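Local coordinates for protein 2-methyl-aconitate isomerase (Shewanella oneidensis, PDB 5K87) that catalyses the interconversion of 2-methyl-trans-aconitate and 2-methyl-cis-aconitate in propionate breakdown, by base-catalysed proton abstraction coupled with rotation about the C2-C3 bond, at residues 136-141 with 149-154; 178-183 with 381-386; 257-262 with 280-285; 203-208 with 217-222. The protein carries 1 engineered substitution. One frame throughout, in Å; residues are numbered along the deposited sequence. Where two conformers were deposited one is given.

Interaction 1 (136-141 with 149-154)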
loop_
_atom_site.group_PDB
_atom_site.type_symbol
_atom_site.label_atom_id
_atom_site.label_comp_id
_atom_site.label_asym_id
_atom_site.label_seq_id
_atom_site.Cartn_x
_atom_site.Cartn_y
_atom_site.Cartn_z
ATOM N N VAL A 136 -17.143 8.349 -27.796
ATOM C CA VAL A 136 -15.963 7.548 -27.510
ATOM C C VAL A 136 -14.769 8.182 -28.200
ATOM O O VAL A 136 -14.818 8.466 -29.396
ATOM C CB VAL A 136 -16.141 6.098 -28.007
ATOM C CG1 VAL A 136 -14.871 5.287 -27.754
ATOM C CG2 VAL A 136 -17.331 5.445 -27.313
ATOM N N CYS A 137 -13.707 8.420 -27.434
ATOM C CA CYS A 137 -12.445 8.883 -27.987
ATOM C C CYS A 137 -11.494 7.699 -28.105
ATOM O O CYS A 137 -11.111 7.091 -27.101
ATOM C CB CYS A 137 -11.827 9.959 -27.094
ATOM S SG CYS A 137 -10.215 10.531 -27.652
ATOM N N THR A 138 -11.121 7.364 -29.331
ATOM C CA THR A 138 -10.200 6.269 -29.573
ATOM C C THR A 138 -8.766 6.792 -29.510
ATOM O O THR A 138 -8.301 7.506 -30.406
ATOM C CB THR A 138 -10.507 5.605 -30.923
ATOM O OG1 THR A 138 -11.788 4.963 -30.843
ATOM C CG2 THR A 138 -9.460 4.580 -31.281
ATOM N N VAL A 139 -8.083 6.466 -28.419
ATOM C CA VAL A 139 -6.729 6.952 -28.187
ATOM C C VAL A 139 -5.737 5.938 -28.722
ATOM O O VAL A 139 -5.738 4.771 -28.302
ATOM C CB VAL A 139 -6.464 7.194 -26.686
ATOM C CG1 VAL A 139 -5.065 7.735 -26.483
ATOM C CG2 VAL A 139 -7.487 8.162 -26.120
ATOM N N ARG A 140 -4.891 6.382 -29.645
ATOM C CA ARG A 140 -3.886 5.524 -30.252
ATOM C C ARG A 140 -2.573 5.717 -29.505
ATOM O O ARG A 140 -1.926 6.762 -29.606
ATOM C CB ARG A 140 -3.739 5.858 -31.740
ATOM C CG ARG A 140 -5.065 5.750 -32.519
ATOM C CD ARG A 140 -5.011 6.481 -33.862
ATOM N NE ARG A 140 -4.753 7.904 -33.676
ATOM C CZ ARG A 140 -4.450 8.750 -34.655
ATOM N NH1 ARG A 140 -4.361 8.319 -35.908
ATOM N NH2 ARG A 140 -4.221 10.025 -34.378
ATOM N N ILE A 141 -2.210 4.717 -28.711
ATOM C CA ILE A 141 -1.067 4.831 -27.814
ATOM C C ILE A 141 0.151 4.162 -28.423
ATOM O O ILE A 141 0.080 3.012 -28.854
ATOM C CB ILE A 141 -1.371 4.163 -26.456
ATOM C CG1 ILE A 141 -2.596 4.803 -25.794
ATOM C CG2 ILE A 141 -0.171 4.267 -25.543
ATOM C CD1 ILE A 141 -3.216 3.960 -24.706
ATOM N N THR A 149 1.701 -0.666 -30.736
ATOM C CA THR A 149 0.495 0.146 -30.699
ATOM C C THR A 149 -0.538 -0.472 -29.768
ATOM O O THR A 149 -0.792 -1.686 -29.814
ATOM C CB THR A 149 -0.143 0.227 -32.092
ATOM O OG1 THR A 149 0.785 0.830 -33.003
ATOM C CG2 THR A 149 -1.443 1.036 -32.058
ATOM N N ILE A 150 -1.129 0.358 -28.910
ATOM C CA ILE A 150 -2.249 -0.076 -28.082
ATOM C C ILE A 150 -3.353 0.962 -28.219
ATOM O O ILE A 150 -3.075 2.153 -28.263
ATOM C CB ILE A 150 -1.844 -0.228 -26.618
ATOM C CG1 ILE A 150 -0.701 -1.230 -26.487
ATOM C CG2 ILE A 150 -3.038 -0.644 -25.797
ATOM C CD1 ILE A 150 -0.048 -1.194 -25.148
ATOM N N ILE A 151 -4.597 0.515 -28.341
ATOM C CA ILE A 151 -5.730 1.416 -28.496
ATOM C C ILE A 151 -6.563 1.419 -27.218
ATOM O O ILE A 151 -6.827 0.358 -26.645
ATOM C CB ILE A 151 -6.628 0.958 -29.657
ATOM C CG1 ILE A 151 -5.813 0.769 -30.944
ATOM C CG2 ILE A 151 -7.777 1.919 -29.856
ATOM C CD1 ILE A 151 -5.162 2.028 -31.464
ATOM N N ALA A 152 -6.969 2.602 -26.761
ATOM C CA ALA A 152 -7.905 2.692 -25.645
ATOM C C ALA A 152 -9.144 3.453 -26.086
ATOM O O ALA A 152 -9.038 4.585 -26.554
ATOM C CB ALA A 152 -7.263 3.381 -24.461
ATOM N N HIS A 153 -10.309 2.829 -25.962
ATOM C CA HIS A 153 -11.569 3.469 -26.323
ATOM C C HIS A 153 -12.149 4.100 -25.072
ATOM O O HIS A 153 -12.786 3.430 -24.265
ATOM C CB HIS A 153 -12.541 2.456 -26.934
ATOM C CG HIS A 153 -12.003 1.767 -28.146
ATOM N ND1 HIS A 153 -11.954 2.367 -29.385
ATOM C CD2 HIS A 153 -11.483 0.528 -28.305
ATOM C CE1 HIS A 153 -11.434 1.521 -30.259
ATOM N NE2 HIS A 153 -11.136 0.402 -29.629
ATOM N N VAL A 154 -11.904 5.394 -24.910
ATOM C CA VAL A 154 -12.266 6.080 -23.676
ATOM C C VAL A 154 -13.581 6.829 -23.845
ATOM O O VAL A 154 -13.708 7.645 -24.751
ATOM C CB VAL A 154 -11.165 7.060 -23.250
ATOM C CG1 VAL A 154 -11.520 7.728 -21.927
ATOM C CG2 VAL A 154 -9.814 6.341 -23.169
#

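Interaction 2 (178-183 with 381-386)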
loop_
_atom_site.group_PDB
_atom_site.type_symbol
_atom_site.label_atom_id
_atom_site.label_comp_id
_atom_site.label_asym_id
_atom_site.label_seq_id
_atom_site.Cartn_x
_atom_site.Cartn_y
_atom_site.Cartn_z
ATOM N N GLU A 178 -16.549 1.360 -18.418
ATOM C CA GLU A 178 -15.775 0.393 -19.194
ATOM C C GLU A 178 -14.856 1.087 -20.190
ATOM O O GLU A 178 -15.291 1.953 -20.954
ATOM C CB GLU A 178 -16.715 -0.536 -19.957
ATOM C CG GLU A 178 -15.996 -1.644 -20.713
ATOM C CD GLU A 178 -16.931 -2.572 -21.476
ATOM O OE1 GLU A 178 -18.165 -2.346 -21.459
ATOM O OE2 GLU A 178 -16.427 -3.530 -22.100
ATOM N N VAL A 179 -13.586 0.678 -20.208
ATOM C CA VAL A 179 -12.639 1.145 -21.203
ATOM C C VAL A 179 -12.087 -0.066 -21.939
ATOM O O VAL A 179 -11.318 -0.859 -21.380
ATOM C CB VAL A 179 -11.485 1.933 -20.557
ATOM C CG1 VAL A 179 -10.506 2.390 -21.629
ATOM C CG2 VAL A 179 -12.037 3.120 -19.781
ATOM N N GLN A 180 -12.497 -0.230 -23.191
ATOM C CA GLN A 180 -12.003 -1.328 -24.000
ATOM C C GLN A 180 -10.609 -1.011 -24.532
ATOM O O GLN A 180 -10.351 0.089 -25.039
ATOM C CB GLN A 180 -13.004 -1.627 -25.119
ATOM C CG GLN A 180 -14.378 -1.983 -24.558
ATOM C CD GLN A 180 -15.417 -2.264 -25.616
ATOM O OE1 GLN A 180 -15.238 -1.924 -26.785
ATOM N NE2 GLN A 180 -16.519 -2.887 -25.206
ATOM N N ILE A 181 -9.716 -1.991 -24.399
ATOM C CA ILE A 181 -8.325 -1.855 -24.813
ATOM C C ILE A 181 -7.999 -2.854 -25.913
ATOM O O ILE A 181 -8.523 -3.966 -25.907
ATOM C CB ILE A 181 -7.374 -2.128 -23.631
ATOM C CG1 ILE A 181 -7.776 -1.291 -22.422
ATOM C CG2 ILE A 181 -5.930 -1.848 -24.023
ATOM C CD1 ILE A 181 -7.693 0.180 -22.666
ATOM N N GLU A 182 -7.144 -2.464 -26.855
ATOM C CA GLU A 182 -6.739 -3.373 -27.926
ATOM C C GLU A 182 -5.240 -3.309 -28.147
ATOM O O GLU A 182 -4.706 -2.263 -28.543
ATOM C CB GLU A 182 -7.423 -3.000 -29.236
ATOM C CG GLU A 182 -8.927 -2.903 -29.126
ATOM C CD GLU A 182 -9.577 -2.511 -30.424
ATOM O OE1 GLU A 182 -10.800 -2.268 -30.419
ATOM O OE2 GLU A 182 -8.864 -2.455 -31.449
ATOM N N PHE A 183 -4.580 -4.442 -27.935
ATOM C CA PHE A 183 -3.146 -4.554 -28.105
ATOM C C PHE A 183 -2.908 -5.045 -29.522
ATOM O O PHE A 183 -3.126 -6.230 -29.824
ATOM C CB PHE A 183 -2.579 -5.552 -27.097
ATOM C CG PHE A 183 -2.747 -5.125 -25.655
ATOM C CD1 PHE A 183 -3.977 -5.230 -25.016
ATOM C CD2 PHE A 183 -1.665 -4.644 -24.932
ATOM C CE1 PHE A 183 -4.119 -4.849 -23.679
ATOM C CE2 PHE A 183 -1.804 -4.257 -23.602
ATOM C CZ PHE A 183 -3.027 -4.361 -22.975
ATOM N N ILE A 381 -7.621 -8.256 -27.156
ATOM C CA ILE A 381 -8.529 -7.264 -26.594
ATOM C C ILE A 381 -9.012 -7.661 -25.213
ATOM O O ILE A 381 -9.130 -8.849 -24.890
ATOM C CB ILE A 381 -9.751 -7.039 -27.507
ATOM C CG1 ILE A 381 -10.661 -8.260 -27.505
ATOM C CG2 ILE A 381 -9.313 -6.715 -28.930
ATOM C CD1 ILE A 381 -11.986 -8.026 -28.189
ATOM N N MET A 382 -9.255 -6.656 -24.375
ATOM C CA MET A 382 -9.873 -6.879 -23.081
ATOM C C MET A 382 -10.493 -5.563 -22.635
ATOM O O MET A 382 -10.209 -4.512 -23.203
ATOM C CB MET A 382 -8.838 -7.360 -22.062
ATOM C CG MET A 382 -7.805 -6.304 -21.716
ATOM S SD MET A 382 -6.486 -6.847 -20.610
ATOM C CE MET A 382 -5.538 -7.862 -21.730
ATOM N N SER A 383 -11.337 -5.627 -21.621
ATOM C CA SER A 383 -11.900 -4.424 -21.032
ATOM C C SER A 383 -11.317 -4.183 -19.657
ATOM O O SER A 383 -11.128 -5.117 -18.872
ATOM C CB SER A 383 -13.412 -4.536 -20.944
ATOM O OG SER A 383 -13.971 -4.505 -22.245
ATOM N N ARG A 384 -11.035 -2.917 -19.377
ATOM C CA ARG A 384 -10.578 -2.492 -18.064
ATOM C C ARG A 384 -11.419 -1.271 -17.670
ATOM O O ARG A 384 -12.522 -1.084 -18.195
ATOM C CB ARG A 384 -9.067 -2.205 -18.109
ATOM C CG ARG A 384 -8.192 -3.401 -18.539
ATOM C CD ARG A 384 -7.818 -4.343 -17.387
ATOM N NE ARG A 384 -8.878 -5.277 -17.020
ATOM C CZ ARG A 384 -8.779 -6.144 -16.019
ATOM N NH1 ARG A 384 -9.767 -6.983 -15.760
ATOM N NH2 ARG A 384 -7.690 -6.160 -15.258
ATOM N N SER A 385 -10.930 -0.480 -16.721
ATOM C CA SER A 385 -11.560 0.773 -16.311
ATOM C C SER A 385 -10.457 1.572 -15.644
ATOM O O SER A 385 -9.376 1.028 -15.371
ATOM C CB SER A 385 -12.713 0.530 -15.339
ATOM O OG SER A 385 -12.256 0.036 -14.083
ATOM N N ALA A 386 -10.713 2.853 -15.385
ATOM C CA ALA A 386 -9.720 3.707 -14.747
ATOM C C ALA A 386 -10.377 4.861 -14.042
ATOM O O ALA A 386 -11.475 5.280 -14.403
ATOM C CB ALA A 386 -8.757 4.247 -15.783
#

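Interaction 3 (257-262 with 280-285)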
loop_
_atom_site.group_PDB
_atom_site.type_symbol
_atom_site.label_atom_id
_atom_site.label_comp_id
_atom_site.label_asym_id
_atom_site.label_seq_id
_atom_site.Cartn_x
_atom_site.Cartn_y
_atom_site.Cartn_z
ATOM N N THR A 257 14.229 -19.640 -9.937
ATOM C CA THR A 257 15.200 -20.449 -10.672
ATOM C C THR A 257 14.625 -20.902 -12.014
ATOM O O THR A 257 15.311 -20.868 -13.032
ATOM C CB THR A 257 15.684 -21.663 -9.852
ATOM O OG1 THR A 257 16.240 -21.212 -8.608
ATOM C CG2 THR A 257 16.750 -22.426 -10.625
ATOM N N ILE A 258 13.359 -21.305 -12.018
ATOM C CA ILE A 258 12.701 -21.706 -13.251
ATOM C C ILE A 258 12.597 -20.512 -14.210
ATOM O O ILE A 258 12.866 -20.643 -15.406
ATOM C CB ILE A 258 11.323 -22.329 -12.996
ATOM C CG1 ILE A 258 11.460 -23.578 -12.116
ATOM C CG2 ILE A 258 10.682 -22.703 -14.315
ATOM C CD1 ILE A 258 10.144 -24.095 -11.562
ATOM N N ARG A 259 12.227 -19.347 -13.675
ATOM C CA ARG A 259 12.127 -18.131 -14.478
ATOM C C ARG A 259 13.473 -17.787 -15.129
ATOM O O ARG A 259 13.532 -17.437 -16.304
ATOM C CB ARG A 259 11.621 -16.957 -13.632
ATOM C CG ARG A 259 11.211 -15.733 -14.448
ATOM C CD ARG A 259 10.932 -14.517 -13.551
ATOM N NE ARG A 259 12.170 -13.990 -12.994
ATOM C CZ ARG A 259 12.936 -13.083 -13.588
ATOM N NH1 ARG A 259 12.593 -12.533 -14.748
ATOM N NH2 ARG A 259 14.060 -12.710 -13.002
ATOM N N ALA A 260 14.552 -17.897 -14.358
ATOM C CA ALA A 260 15.891 -17.623 -14.874
ATOM C C ALA A 260 16.256 -18.572 -16.009
ATOM O O ALA A 260 16.773 -18.155 -17.042
ATOM C CB ALA A 260 16.907 -17.729 -13.759
ATOM N N HIS A 261 15.985 -19.857 -15.814
ATOM C CA HIS A 261 16.289 -20.833 -16.848
ATOM C C HIS A 261 15.431 -20.628 -18.089
ATOM O O HIS A 261 15.902 -20.813 -19.213
ATOM C CB HIS A 261 16.185 -22.254 -16.297
ATOM C CG HIS A 261 17.391 -22.665 -15.517
ATOM N ND1 HIS A 261 17.570 -22.335 -14.190
ATOM C CD2 HIS A 261 18.508 -23.332 -15.892
ATOM C CE1 HIS A 261 18.732 -22.807 -13.775
ATOM N NE2 HIS A 261 19.319 -23.416 -14.788
ATOM N N GLY A 262 14.185 -20.209 -17.897
ATOM C CA GLY A 262 13.328 -19.879 -19.020
ATOM C C GLY A 262 13.850 -18.674 -19.778
ATOM O O GLY A 262 13.849 -18.650 -21.009
ATOM N N HIS A 280 11.888 -8.018 -14.054
ATOM C CA HIS A 280 10.587 -7.628 -14.596
ATOM C C HIS A 280 10.176 -8.486 -15.780
ATOM O O HIS A 280 9.006 -8.799 -15.951
ATOM C CB HIS A 280 10.695 -6.148 -14.968
ATOM C CG HIS A 280 9.436 -5.506 -15.458
ATOM N ND1 HIS A 280 8.166 -5.856 -15.039
ATOM C CD2 HIS A 280 9.275 -4.459 -16.301
ATOM C CE1 HIS A 280 7.280 -5.074 -15.634
ATOM N NE2 HIS A 280 7.930 -4.216 -16.402
ATOM N N THR A 281 11.143 -8.887 -16.587
ATOM C CA THR A 281 10.866 -9.754 -17.721
ATOM C C THR A 281 11.927 -10.848 -17.767
ATOM O O THR A 281 13.075 -10.609 -17.385
ATOM C CB THR A 281 10.860 -8.950 -19.047
ATOM O OG1 THR A 281 12.091 -8.226 -19.175
ATOM C CG2 THR A 281 9.720 -7.952 -19.080
ATOM N N PRO A 282 11.556 -12.065 -18.184
ATOM C CA PRO A 282 10.197 -12.508 -18.505
ATOM C C PRO A 282 9.382 -12.728 -17.240
ATOM O O PRO A 282 9.938 -12.806 -16.136
ATOM C CB PRO A 282 10.436 -13.858 -19.183
ATOM C CG PRO A 282 11.674 -14.387 -18.496
ATOM C CD PRO A 282 12.534 -13.160 -18.318
ATOM N N LYS A 283 8.070 -12.831 -17.405
ATOM C CA LYS A 283 7.190 -13.266 -16.332
ATOM C C LYS A 283 7.111 -14.789 -16.321
ATOM O O LYS A 283 7.380 -15.447 -17.340
ATOM C CB LYS A 283 5.790 -12.684 -16.551
ATOM C CG LYS A 283 5.767 -11.158 -16.624
ATOM C CD LYS A 283 6.234 -10.499 -15.329
ATOM C CE LYS A 283 6.064 -8.984 -15.371
ATOM N NZ LYS A 283 6.659 -8.336 -14.155
ATOM N N ILE A 284 6.740 -15.351 -15.176
ATOM C CA ILE A 284 6.456 -16.777 -15.072
ATOM C C ILE A 284 5.044 -16.986 -14.528
ATOM O O ILE A 284 4.589 -16.256 -13.638
ATOM C CB ILE A 284 7.521 -17.515 -14.219
ATOM C CG1 ILE A 284 7.291 -19.029 -14.228
ATOM C CG2 ILE A 284 7.618 -16.936 -12.807
ATOM C CD1 ILE A 284 8.510 -19.814 -13.768
ATOM N N ALA A 285 4.348 -17.967 -15.090
ATOM C CA ALA A 285 2.959 -18.249 -14.753
ATOM C C ALA A 285 2.697 -19.740 -14.816
ATOM O O ALA A 285 3.412 -20.490 -15.490
ATOM C CB ALA A 285 2.029 -17.516 -15.702
#

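Interaction 4 (203-208 with 217-222)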
loop_
_atom_site.group_PDB
_atom_site.type_symbol
_atom_site.label_atom_id
_atom_site.label_comp_id
_atom_site.label_asym_id
_atom_site.label_seq_id
_atom_site.Cartn_x
_atom_site.Cartn_y
_atom_site.Cartn_z
ATOM N N LEU A 203 6.086 -24.602 -29.805
ATOM C CA LEU A 203 4.875 -24.277 -29.055
ATOM C C LEU A 203 5.021 -24.701 -27.604
ATOM O O LEU A 203 4.527 -24.027 -26.698
ATOM C CB LEU A 203 3.666 -24.986 -29.664
ATOM C CG LEU A 203 3.324 -24.599 -31.098
ATOM C CD1 LEU A 203 2.097 -25.357 -31.578
ATOM C CD2 LEU A 203 3.112 -23.100 -31.182
ATOM N N VAL A 204 5.672 -25.840 -27.395
ATOM C CA VAL A 204 5.979 -26.334 -26.063
ATOM C C VAL A 204 7.438 -26.764 -26.040
ATOM O O VAL A 204 7.992 -27.186 -27.057
ATOM C CB VAL A 204 5.076 -27.520 -25.647
ATOM C CG1 VAL A 204 3.602 -27.125 -25.708
ATOM C CG2 VAL A 204 5.350 -28.744 -26.510
ATOM N N ASP A 205 8.062 -26.641 -24.878
ATOM C CA ASP A 205 9.432 -27.063 -24.707
ATOM C C ASP A 205 9.533 -27.835 -23.416
ATOM O O ASP A 205 8.618 -27.813 -22.591
ATOM C CB ASP A 205 10.365 -25.854 -24.653
ATOM C CG ASP A 205 10.556 -25.205 -26.005
ATOM O OD1 ASP A 205 11.334 -25.749 -26.817
ATOM O OD2 ASP A 205 9.935 -24.153 -26.262
ATOM N N VAL A 206 10.639 -28.545 -23.255
ATOM C CA VAL A 206 10.952 -29.139 -21.971
ATOM C C VAL A 206 12.027 -28.279 -21.337
ATOM O O VAL A 206 13.148 -28.195 -21.837
ATOM C CB VAL A 206 11.434 -30.590 -22.098
ATOM C CG1 VAL A 206 11.783 -31.144 -20.725
ATOM C CG2 VAL A 206 10.361 -31.442 -22.754
ATOM N N LEU A 207 11.677 -27.631 -20.235
ATOM C CA LEU A 207 12.601 -26.746 -19.551
ATOM C C LEU A 207 13.406 -27.540 -18.528
ATOM O O LEU A 207 12.871 -27.982 -17.513
ATOM C CB LEU A 207 11.823 -25.613 -18.880
ATOM C CG LEU A 207 12.538 -24.311 -18.531
ATOM C CD1 LEU A 207 13.402 -23.809 -19.685
ATOM C CD2 LEU A 207 11.502 -23.265 -18.133
ATOM N N GLU A 208 14.692 -27.735 -18.814
ATOM C CA GLU A 208 15.568 -28.504 -17.937
ATOM C C GLU A 208 16.200 -27.611 -16.877
ATOM O O GLU A 208 16.972 -26.703 -17.193
ATOM C CB GLU A 208 16.659 -29.210 -18.749
ATOM N N ALA A 217 6.919 -26.397 -20.823
ATOM C CA ALA A 217 6.690 -24.966 -20.779
ATOM C C ALA A 217 6.352 -24.429 -22.149
ATOM O O ALA A 217 6.866 -24.910 -23.162
ATOM C CB ALA A 217 7.917 -24.257 -20.231
ATOM N N THR A 218 5.479 -23.431 -22.180
ATOM C CA THR A 218 5.323 -22.616 -23.368
ATOM C C THR A 218 5.946 -21.262 -23.087
ATOM O O THR A 218 5.607 -20.600 -22.103
ATOM C CB THR A 218 3.855 -22.432 -23.769
ATOM O OG1 THR A 218 3.359 -23.665 -24.299
ATOM C CG2 THR A 218 3.732 -21.355 -24.834
ATOM N N MET A 219 6.881 -20.869 -23.932
ATOM C CA MET A 219 7.544 -19.585 -23.814
ATOM C C MET A 219 7.110 -18.721 -24.979
ATOM O O MET A 219 7.388 -19.027 -26.142
ATOM C CB MET A 219 9.056 -19.793 -23.798
ATOM C CG MET A 219 9.533 -20.385 -22.476
ATOM S SD MET A 219 11.194 -21.087 -22.458
ATOM C CE MET A 219 10.893 -22.640 -23.296
ATOM N N ILE A 220 6.394 -17.652 -24.659
ATOM C CA ILE A 220 5.803 -16.802 -25.676
ATOM C C ILE A 220 6.165 -15.345 -25.430
ATOM O O ILE A 220 6.287 -14.906 -24.284
ATOM C CB ILE A 220 4.269 -16.999 -25.719
ATOM C CG1 ILE A 220 3.661 -16.327 -26.950
ATOM C CG2 ILE A 220 3.608 -16.519 -24.427
ATOM C CD1 ILE A 220 2.202 -16.679 -27.168
ATOM N N ASN A 221 6.364 -14.598 -26.505
ATOM C CA ASN A 221 6.627 -13.178 -26.386
ATOM C C ASN A 221 5.500 -12.418 -27.066
ATOM O O ASN A 221 5.558 -12.126 -28.263
ATOM C CB ASN A 221 7.982 -12.816 -26.983
ATOM C CG ASN A 221 8.493 -11.495 -26.471
ATOM O OD1 ASN A 221 7.717 -10.665 -25.992
ATOM N ND2 ASN A 221 9.801 -11.282 -26.575
ATOM N N ALA A 222 4.453 -12.144 -26.295
ATOM C CA ALA A 222 3.286 -11.400 -26.750
ATOM C C ALA A 222 2.697 -10.713 -25.522
ATOM O O ALA A 222 2.369 -11.379 -24.547
ATOM C CB ALA A 222 2.269 -12.345 -27.377
HETATM O O HOH W 1 7.638 -22.763 -26.013
#

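Interaction 1 (136-141 with 149-154)
Ile141 and Ile150, Val139 and Ala152, and Cys137 and Val154 face each other as hydrogen-bonded antiparallel pairs, and their side chains all emerge on the buried face. Here the contact is dense: Ile141 reaches diagonally with CD1 to Ala152 CB at 4.1 Å, while Val139 CG2 meets Val154 CG2 at 4.2 Å. The small methyl of Ala152 lets the long isoleucine branch lie across it. Each of these pairs is held by two backbone bonds, for example Val139 N to Ala152 O at 2.8 Å. The strands form a beta hairpin, in what is probably one of the two similar halves of a fold related to diaminopimelate epimerase; Ile121 on helix 113-122 packs against Cys137, Val139 and Val154.

The other face, bearing Thr138, Arg140, Ile151 and His153, is partly exposed and more polar. Arg140 gives only its aliphatic root, CG lying 3.9 Å from Ile151 CD1, and turns its guanidinium away to a salt bridge with Asp88. One close spot remains, Thr138 CG2 against Ile151 CG2 at 3.5 Å. Thr138 chi1 of -67° places OG1 beside its backbone N, and OG1 hydrogen-bonds His153 ND1 at 3.0 Å near the plane of the ring. Ile151 CG2 sits over one ring face, 3.6 Å above the plane and offset toward the rim, while NE2 bonds Glu182 OE1. An alanine in place of His153 would probably leave both Thr138 OG1 and Glu182 OE1 without this partner and uncover Ile151 CG2.

Interaction 2 (178-183 with 381-386)
Ser383 OG donates a short hydrogen bond of 2.6 Å to Glu178 OE2, on the anti lone pair that points away from the other carboxylate oxygen. Glu178 reaches it with an extended chain whose CG is anti to the backbone N (chi1 -176°), and serine suits the place because its hydroxyl stays close to the strand. In one of its two deposited conformers, Gln180 brings NE2 to the same OE2 from above the carboxylate plane at 3.2 Å, so this second grip is doubtful. Arg384 turns its guanidinium back on its own strand, NE bonding Ser383 O at 2.9 Å, while NH2 bonds OD1 of Asn111, a substrate-binding residue.

The backbones are joined as antiparallel neighbours. Val179 with Arg384 and Ile181 with Met382 are the hydrogen-bonded pairs; Ile181 N to Met382 O, at 2.8 Å, is shorter than the return bond from Met382 N to Ile181 O, at 3.2 Å.

Apolar contacts lie on both faces. Glu182 and Ile381 run side by side, CG touching CG2 at 3.8 Å, and the carboxylate of Glu182 is shared between Lys379, which bridges OE2, and His153, which bonds OE1. On the buried face, a bend in Met382 (chi3 74°) brings CE obliquely to Phe183 CE1 at 3.9 Å; the unbranched, flexible methionine chain can fold its methyl onto the ring. Both residues also touch Val328 of helix 324-334.

Strand 374-391 also pairs with strands 12-21 and 360-371, a connection consistent with the two-domain fold of the diaminopimelate epimerase clan, in which the active site lies between the two halves.

Interaction 3 (257-262 with 280-285)
Arg259 NH1 donates to Pro282 O at 3.0 Å, a nearly straight bond (165° at the hydrogen) that lies in the guanidinium plane and meets a lone pair of the carbonyl. The aliphatic part follows the same partner, with CD 3.3 Å from Pro282 O, and the CB and CG of Arg259 lie against Ile284 CG2. Next to it, Ile258 CG2 meets Ile284 CD1 at 3.7 Å, the two side chains crossing at about a right angle; branched apolar residues suit this buried seam.

Helix 249-266 thereby packs on strand 283-288, part of the second half of a fold related to diaminopimelate epimerase. Proline suits the entry to the strand, where the peptide bond before Pro282 is cis and its CD lies 3.6 Å from Arg259 NH1.

In the second shell, Glu256 forms a salt bridge with Arg259 NE, and Arg278 O accepts from NH2, which together fix the rotation of the guanidinium. A leucine in place of Arg259 would probably leave Pro282 O without this donor and the Glu256 carboxylate without its charged mate. Lys283, a substrate-binding residue, points away from the helix, and its NZ is positioned by His280 ND1 at 3.0 Å and by the hydroxyl of Ser314.

Interaction 4 (203-208 with 217-222)
Met219 lays its terminal methyl over the side chain of Asp205, CE being 3.5 Å from Asp205 CB and equally near OD2, with the two side chains crossing at about a right angle. The bend at the thioether (chi3 -77°) carries CE back to the aspartate, although the side chain does not set out in that direction.

The two residues belong to a beta hairpin of strands 205-209 and 213-221. Asp205 and Ala217 form a hydrogen-bonded antiparallel pair, Asp205 N meeting Ala217 O at 2.7 Å and Ala217 N returning to Asp205 O at 2.8 Å. The short strand segments nevertheless stand at 101° to each other, and within the two segments this is the one bridge. Alanine is a fitting partner: its small CB meets Leu207 CD2, at 4.3 Å in the leucine conformer given, and also touches Ile229 of strand 225-230.

Beyond the pair, Thr218 OG1 donates to Leu203 O at 2.7 Å, in the carbonyl plane; a threonine can also accept, and OG1 takes a hydrogen bond from Leu340 N. Thr218 thus ties the loop that enters the hairpin to a more distant part of the chain.

Asp205 is a buried carboxylate with several partners. OD1 accepts from Asn202 ND2 and OD2 bonds the hydroxyl of Thr200, which would stabilise its negative charge, while Arg265 of helix 249-266 touches both Asp205 and Met219. A water joins the two strands, donating to Asp205 OD2 at 2.7 Å and accepting from Met219 N at 2.9 Å.

Interactions 1 and 2 adjoin, their centres 9 Å apart, because strands 148-157 and 179-184 are neighbours; Ile151 N probably hydrogen-bonds Glu182 O at 2.8 Å. Interactions 3 and 4 make a second cluster, centres 11 Å apart, where Ile258 CG2 meets Leu207 CD2 at 3.9 Å. About 31 Å separates the centres of interactions 1 and 3, which lie on opposite sides of the chain's centre. The bound malonate is approached from both clusters: the side chain of Arg384 in interaction 2 is about 7 Å from it, those of Ile150 in interaction 1 and Thr281 in interaction 3 about 9 Å. In interaction 4 the side chain of Met219 is about 10 Å from that of substrate-binding Lys283.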